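Local coordinates for protein transcriptional regulator, LacI family (Lactobacillus brevis, PDB 3JY6) that probably acts as a DNA-binding transcription factor of the LacI family, with a periplasmic-binding-protein-like domain as its regulatory part, at residues A[21-35]-A[234-248]. Residues are numbered along the deposited sequence; the frame is centred on the assembly and turned at random.
Sequences FSTELFKGISSILES and QNPFLMGASSAEIML
Gly28 and the ring of Phe237 meet face-on: CA of Gly28 stands 3.6 Å from the centroid of the Phe237 ring and 13° off its normal, a CH-pi contact. Phe237 is a knob in a hole made by Glu24, Lys27, Gly28 and Ser31, brought there by a CG anti to the backbone N (chi1 -176°). Gly28 and Gly240 let the backbones close in, and the axes of 21-34 and 236-248 pass 6.4 Å apart. CA-H...O contacts accompany this approach, among them Gly240 CA to Leu25 O at 3.4 Å with 159° at the hydrogen. A CB on Gly28 would lie 2.0 Å from Phe237 O, and one on Gly240 equally close to Leu25 O. Farther along, Ile32 is a knob among Ala241, Ala244, Glu245 and Leu248, and its CG1 lies tightly against Ala241 CB at 3.4 Å.

The two helices pack side by side on one surface of the six-stranded parallel sheet in the periplasmic-binding-protein fold, with Ile29 and Leu33 on strand 9-14 and Ser243 on strand 88-91.

At the other end Phe21 CD1 touches Pro236 CB at 3.6 Å, and Met239 SD approaches the ring edge, 4.9 Å from its centroid, as a Met-aromatic contact. Replacing Phe21 by an alanine would probably open a gap beside Pro236 and leave the Met239 sulfur without its aromatic partner. The neighbouring amide of Gln234 is positioned by hydrogen bonds from NE2 to Asp92 and Thr105, while Lys27 NZ forms a salt bridge with Asp44 of the second subunit.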
loop_
_atom_site.group_PDB
_atom_site.type_symbol
_atom_site.label_atom_id
_atom_site.label_comp_id
_atom_site.label_asym_id
_atom_site.label_seq_id
_atom_site.Cartn_x
_atom_site.Cartn_y
_atom_site.Cartn_z
ATOM N N PHE A 21 -5.420 3.916 0.053
ATOM C CA PHE A 21 -6.393 4.733 0.777
ATOM C C PHE A 21 -6.431 4.359 2.260
ATOM O O PHE A 21 -6.568 5.219 3.124
ATOM C CB PHE A 21 -7.796 4.537 0.188
ATOM C CG PHE A 21 -8.874 5.323 0.892
ATOM C CD1 PHE A 21 -9.151 6.637 0.522
ATOM C CD2 PHE A 21 -9.609 4.749 1.933
ATOM C CE1 PHE A 21 -10.147 7.377 1.173
ATOM C CE2 PHE A 21 -10.608 5.475 2.596
ATOM C CZ PHE A 21 -10.882 6.798 2.215
ATOM N N SER A 22 -6.320 3.068 2.542
ATOM C CA SER A 22 -6.364 2.574 3.906
ATOM C C SER A 22 -5.115 2.873 4.712
ATOM O O SER A 22 -5.196 3.345 5.845
ATOM C CB SER A 22 -6.604 1.064 3.909
ATOM O OG SER A 22 -7.925 0.790 3.506
ATOM N N THR A 23 -3.957 2.592 4.136
ATOM C CA THR A 23 -2.720 2.832 4.850
ATOM C C THR A 23 -2.510 4.303 5.125
ATOM O O THR A 23 -1.969 4.644 6.163
ATOM C CB THR A 23 -1.517 2.257 4.094
ATOM O OG1 THR A 23 -1.509 2.747 2.746
ATOM C CG2 THR A 23 -1.583 0.745 4.093
ATOM N N GLU A 24 -2.940 5.167 4.206
ATOM C CA GLU A 24 -2.802 6.617 4.397
ATOM C C GLU A 24 -3.803 7.029 5.457
ATOM O O GLU A 24 -3.518 7.878 6.302
ATOM C CB GLU A 24 -3.118 7.418 3.112
ATOM C CG GLU A 24 -1.946 7.622 2.180
ATOM C CD GLU A 24 -0.852 8.438 2.833
ATOM O OE1 GLU A 24 -1.068 9.644 3.078
ATOM O OE2 GLU A 24 0.223 7.879 3.128
ATOM N N LEU A 25 -5.000 6.459 5.369
ATOM C CA LEU A 25 -6.049 6.754 6.337
ATOM C C LEU A 25 -5.441 6.536 7.712
ATOM O O LEU A 25 -5.514 7.407 8.580
ATOM C CB LEU A 25 -7.237 5.807 6.164
ATOM C CG LEU A 25 -8.478 6.198 6.950
ATOM C CD1 LEU A 25 -9.164 7.317 6.205
ATOM C CD2 LEU A 25 -9.418 5.022 7.077
ATOM N N PHE A 26 -4.838 5.366 7.892
ATOM C CA PHE A 26 -4.198 5.020 9.157
ATOM C C PHE A 26 -3.101 6.000 9.571
ATOM O O PHE A 26 -2.957 6.312 10.757
ATOM C CB PHE A 26 -3.601 3.624 9.100
ATOM C CG PHE A 26 -3.059 3.152 10.419
ATOM C CD1 PHE A 26 -3.915 2.889 11.496
ATOM C CD2 PHE A 26 -1.692 2.959 10.588
ATOM C CE1 PHE A 26 -3.413 2.433 12.730
ATOM C CE2 PHE A 26 -1.177 2.505 11.814
ATOM C CZ PHE A 26 -2.044 2.238 12.891
ATOM N N LYS A 27 -2.302 6.454 8.607
ATOM C CA LYS A 27 -1.258 7.422 8.913
ATOM C C LYS A 27 -1.887 8.700 9.463
ATOM O O LYS A 27 -1.346 9.319 10.370
ATOM C CB LYS A 27 -0.448 7.750 7.659
ATOM C CG LYS A 27 0.626 6.735 7.329
ATOM C CD LYS A 27 1.409 7.183 6.102
ATOM C CE LYS A 27 2.382 6.125 5.654
ATOM N NZ LYS A 27 3.419 5.877 6.684
ATOM N N GLY A 28 -3.030 9.092 8.903
ATOM C CA GLY A 28 -3.721 10.284 9.369
ATOM C C GLY A 28 -4.192 10.112 10.807
ATOM O O GLY A 28 -4.027 10.997 11.644
ATOM N N ILE A 29 -4.769 8.951 11.089
ATOM C CA ILE A 29 -5.276 8.624 12.416
ATOM C C ILE A 29 -4.163 8.617 13.461
ATOM O O ILE A 29 -4.346 9.102 14.571
ATOM C CB ILE A 29 -5.956 7.226 12.403
ATOM C CG1 ILE A 29 -7.282 7.309 11.645
ATOM C CG2 ILE A 29 -6.165 6.708 13.832
ATOM C CD1 ILE A 29 -7.845 5.963 11.308
ATOM N N SER A 30 -3.014 8.056 13.088
ATOM C CA SER A 30 -1.877 7.956 13.987
ATOM C C SER A 30 -1.244 9.284 14.351
ATOM O O SER A 30 -0.836 9.462 15.493
ATOM C CB SER A 30 -0.819 7.020 13.398
ATOM O OG SER A 30 -1.295 5.685 13.388
ATOM N N SER A 31 -1.162 10.221 13.406
ATOM C CA SER A 31 -0.562 11.519 13.711
ATOM C C SER A 31 -1.435 12.352 14.656
ATOM O O SER A 31 -0.912 13.133 15.452
ATOM C CB SER A 31 -0.291 12.323 12.438
ATOM O OG SER A 31 -1.483 12.888 11.936
ATOM N N ILE A 32 -2.757 12.207 14.566
ATOM C CA ILE A 32 -3.638 12.958 15.463
ATOM C C ILE A 32 -3.698 12.292 16.836
ATOM O O ILE A 32 -3.554 12.962 17.864
ATOM C CB ILE A 32 -5.081 13.084 14.893
ATOM C CG1 ILE A 32 -5.066 13.954 13.637
ATOM C CG2 ILE A 32 -6.018 13.724 15.935
ATOM C CD1 ILE A 32 -4.508 15.364 13.851
ATOM N N LEU A 33 -3.886 10.972 16.857
ATOM C CA LEU A 33 -3.966 10.249 18.126
ATOM C C LEU A 33 -2.707 10.384 18.999
ATOM O O LEU A 33 -2.781 10.330 20.228
ATOM C CB LEU A 33 -4.248 8.769 17.884
ATOM C CG LEU A 33 -5.611 8.314 17.365
ATOM C CD1 LEU A 33 -5.632 6.780 17.348
ATOM C CD2 LEU A 33 -6.738 8.861 18.251
ATOM N N GLU A 34 -1.561 10.571 18.354
ATOM C CA GLU A 34 -0.286 10.705 19.050
ATOM C C GLU A 34 -0.245 11.952 19.927
ATOM O O GLU A 34 0.310 11.934 21.015
ATOM C CB GLU A 34 0.860 10.751 18.027
ATOM C CG GLU A 34 2.274 10.752 18.608
ATOM C CD GLU A 34 2.634 12.049 19.343
ATOM O OE1 GLU A 34 2.480 13.148 18.759
ATOM O OE2 GLU A 34 3.083 11.966 20.510
ATOM N N SER A 35 -0.845 13.033 19.449
ATOM C CA SER A 35 -0.842 14.282 20.194
ATOM C C SER A 35 -1.446 14.136 21.582
ATOM O O SER A 35 -1.306 15.028 22.411
ATOM C CB SER A 35 -1.598 15.367 19.426
ATOM O OG SER A 35 -2.982 15.064 19.339
ATOM N N GLN A 234 -9.188 11.752 -2.701
ATOM C CA GLN A 234 -10.070 11.810 -1.538
ATOM C C GLN A 234 -9.429 12.401 -0.282
ATOM O O GLN A 234 -10.139 12.672 0.678
ATOM C CB GLN A 234 -10.588 10.420 -1.197
ATOM C CG GLN A 234 -11.872 10.049 -1.881
ATOM C CD GLN A 234 -12.290 8.640 -1.538
ATOM O OE1 GLN A 234 -11.780 7.661 -2.102
ATOM N NE2 GLN A 234 -13.213 8.521 -0.591
ATOM N N ASN A 235 -8.106 12.604 -0.292
ATOM C CA ASN A 235 -7.400 13.152 0.873
ATOM C C ASN A 235 -7.517 12.153 2.040
ATOM O O ASN A 235 -7.919 12.527 3.134
ATOM C CB ASN A 235 -8.043 14.476 1.328
ATOM C CG ASN A 235 -7.664 15.661 0.459
ATOM O OD1 ASN A 235 -8.446 16.613 0.303
ATOM N ND2 ASN A 235 -6.458 15.630 -0.089
ATOM N N PRO A 236 -7.167 10.880 1.819
ATOM C CA PRO A 236 -7.263 9.874 2.887
ATOM C C PRO A 236 -6.560 10.205 4.206
ATOM O O PRO A 236 -7.063 9.875 5.285
ATOM C CB PRO A 236 -6.711 8.610 2.227
ATOM C CG PRO A 236 -5.774 9.156 1.177
ATOM C CD PRO A 236 -6.554 10.309 0.612
ATOM N N PHE A 237 -5.401 10.850 4.129
ATOM C CA PHE A 237 -4.688 11.214 5.348
ATOM C C PHE A 237 -5.584 12.172 6.132
ATOM O O PHE A 237 -5.741 12.045 7.353
ATOM C CB PHE A 237 -3.361 11.923 5.029
ATOM C CG PHE A 237 -2.526 12.235 6.253
ATOM C CD1 PHE A 237 -1.562 11.335 6.711
ATOM C CD2 PHE A 237 -2.719 13.428 6.962
ATOM C CE1 PHE A 237 -0.787 11.620 7.871
ATOM C CE2 PHE A 237 -1.961 13.726 8.117
ATOM C CZ PHE A 237 -0.993 12.819 8.569
ATOM N N LEU A 238 -6.176 13.123 5.417
ATOM C CA LEU A 238 -7.043 14.112 6.041
ATOM C C LEU A 238 -8.307 13.478 6.593
ATOM O O LEU A 238 -8.778 13.856 7.663
ATOM C CB LEU A 238 -7.404 15.209 5.037
ATOM C CG LEU A 238 -8.237 16.363 5.586
ATOM C CD1 LEU A 238 -7.446 17.104 6.642
ATOM C CD2 LEU A 238 -8.614 17.299 4.454
ATOM N N MET A 239 -8.871 12.525 5.862
ATOM C CA MET A 239 -10.077 11.842 6.325
ATOM C C MET A 239 -9.718 11.054 7.596
ATOM O O MET A 239 -10.477 11.030 8.571
ATOM C CB MET A 239 -10.607 10.899 5.229
ATOM C CG MET A 239 -11.244 11.589 4.001
ATOM S SD MET A 239 -11.867 10.416 2.744
ATOM C CE MET A 239 -13.459 10.016 3.395
ATOM N N GLY A 240 -8.535 10.449 7.586
ATOM C CA GLY A 240 -8.078 9.680 8.736
ATOM C C GLY A 240 -7.807 10.565 9.946
ATOM O O GLY A 240 -8.133 10.210 11.084
ATOM N N ALA A 241 -7.208 11.730 9.710
ATOM C CA ALA A 241 -6.923 12.659 10.807
ATOM C C ALA A 241 -8.221 13.277 11.359
ATOM O O ALA A 241 -8.339 13.546 12.558
ATOM C CB ALA A 241 -5.952 13.776 10.338
ATOM N N SER A 242 -9.191 13.508 10.483
ATOM C CA SER A 242 -10.451 14.090 10.912
ATOM C C SER A 242 -11.216 13.081 11.750
ATOM O O SER A 242 -11.862 13.442 12.742
ATOM C CB SER A 242 -11.287 14.504 9.700
ATOM O OG SER A 242 -10.550 15.406 8.903
ATOM N N SER A 243 -11.147 11.816 11.357
ATOM C CA SER A 243 -11.849 10.784 12.105
ATOM C C SER A 243 -11.192 10.588 13.463
ATOM O O SER A 243 -11.872 10.220 14.438
ATOM C CB SER A 243 -11.897 9.458 11.336
ATOM O OG SER A 243 -10.661 8.778 11.348
ATOM N N ALA A 244 -9.879 10.836 13.530
ATOM C CA ALA A 244 -9.155 10.714 14.796
ATOM C C ALA A 244 -9.497 11.907 15.701
ATOM O O ALA A 244 -9.533 11.779 16.925
ATOM C CB ALA A 244 -7.652 10.654 14.561
ATOM N N GLU A 245 -9.739 13.068 15.104
ATOM C CA GLU A 245 -10.104 14.252 15.882
ATOM C C GLU A 245 -11.459 14.017 16.555
ATOM O O GLU A 245 -11.675 14.392 17.705
ATOM C CB GLU A 245 -10.177 15.495 14.984
ATOM C CG GLU A 245 -8.816 16.029 14.532
ATOM C CD GLU A 245 -8.083 16.787 15.630
ATOM O OE1 GLU A 245 -8.567 16.784 16.780
ATOM O OE2 GLU A 245 -7.015 17.384 15.341
ATOM N N ILE A 246 -12.365 13.376 15.832
ATOM C CA ILE A 246 -13.685 13.085 16.370
ATOM C C ILE A 246 -13.543 12.070 17.511
ATOM O O ILE A 246 -14.154 12.217 18.567
ATOM C CB ILE A 246 -14.611 12.513 15.256
ATOM C CG1 ILE A 246 -14.888 13.595 14.199
ATOM C CG2 ILE A 246 -15.902 12.020 15.862
ATOM C CD1 ILE A 246 -15.692 13.105 13.007
ATOM N N MET A 247 -12.719 11.048 17.297
ATOM C CA MET A 247 -12.509 10.021 18.312
ATOM C C MET A 247 -12.006 10.638 19.614
ATOM O O MET A 247 -12.516 10.336 20.692
ATOM C CB MET A 247 -11.515 8.968 17.804
ATOM C CG MET A 247 -11.094 7.869 18.823
ATOM S SD MET A 247 -12.469 6.892 19.458
ATOM C CE MET A 247 -11.898 6.199 20.688
ATOM N N LEU A 248 -11.009 11.506 19.516
ATOM C CA LEU A 248 -10.468 12.144 20.704
ATOM C C LEU A 248 -11.552 12.944 21.431
ATOM O O LEU A 248 -11.505 13.089 22.646
ATOM C CB LEU A 248 -9.312 13.061 20.326
ATOM C CG LEU A 248 -8.073 12.351 19.773
ATOM C CD1 LEU A 248 -6.999 13.385 19.464
ATOM C CD2 LEU A 248 -7.552 11.348 20.794
#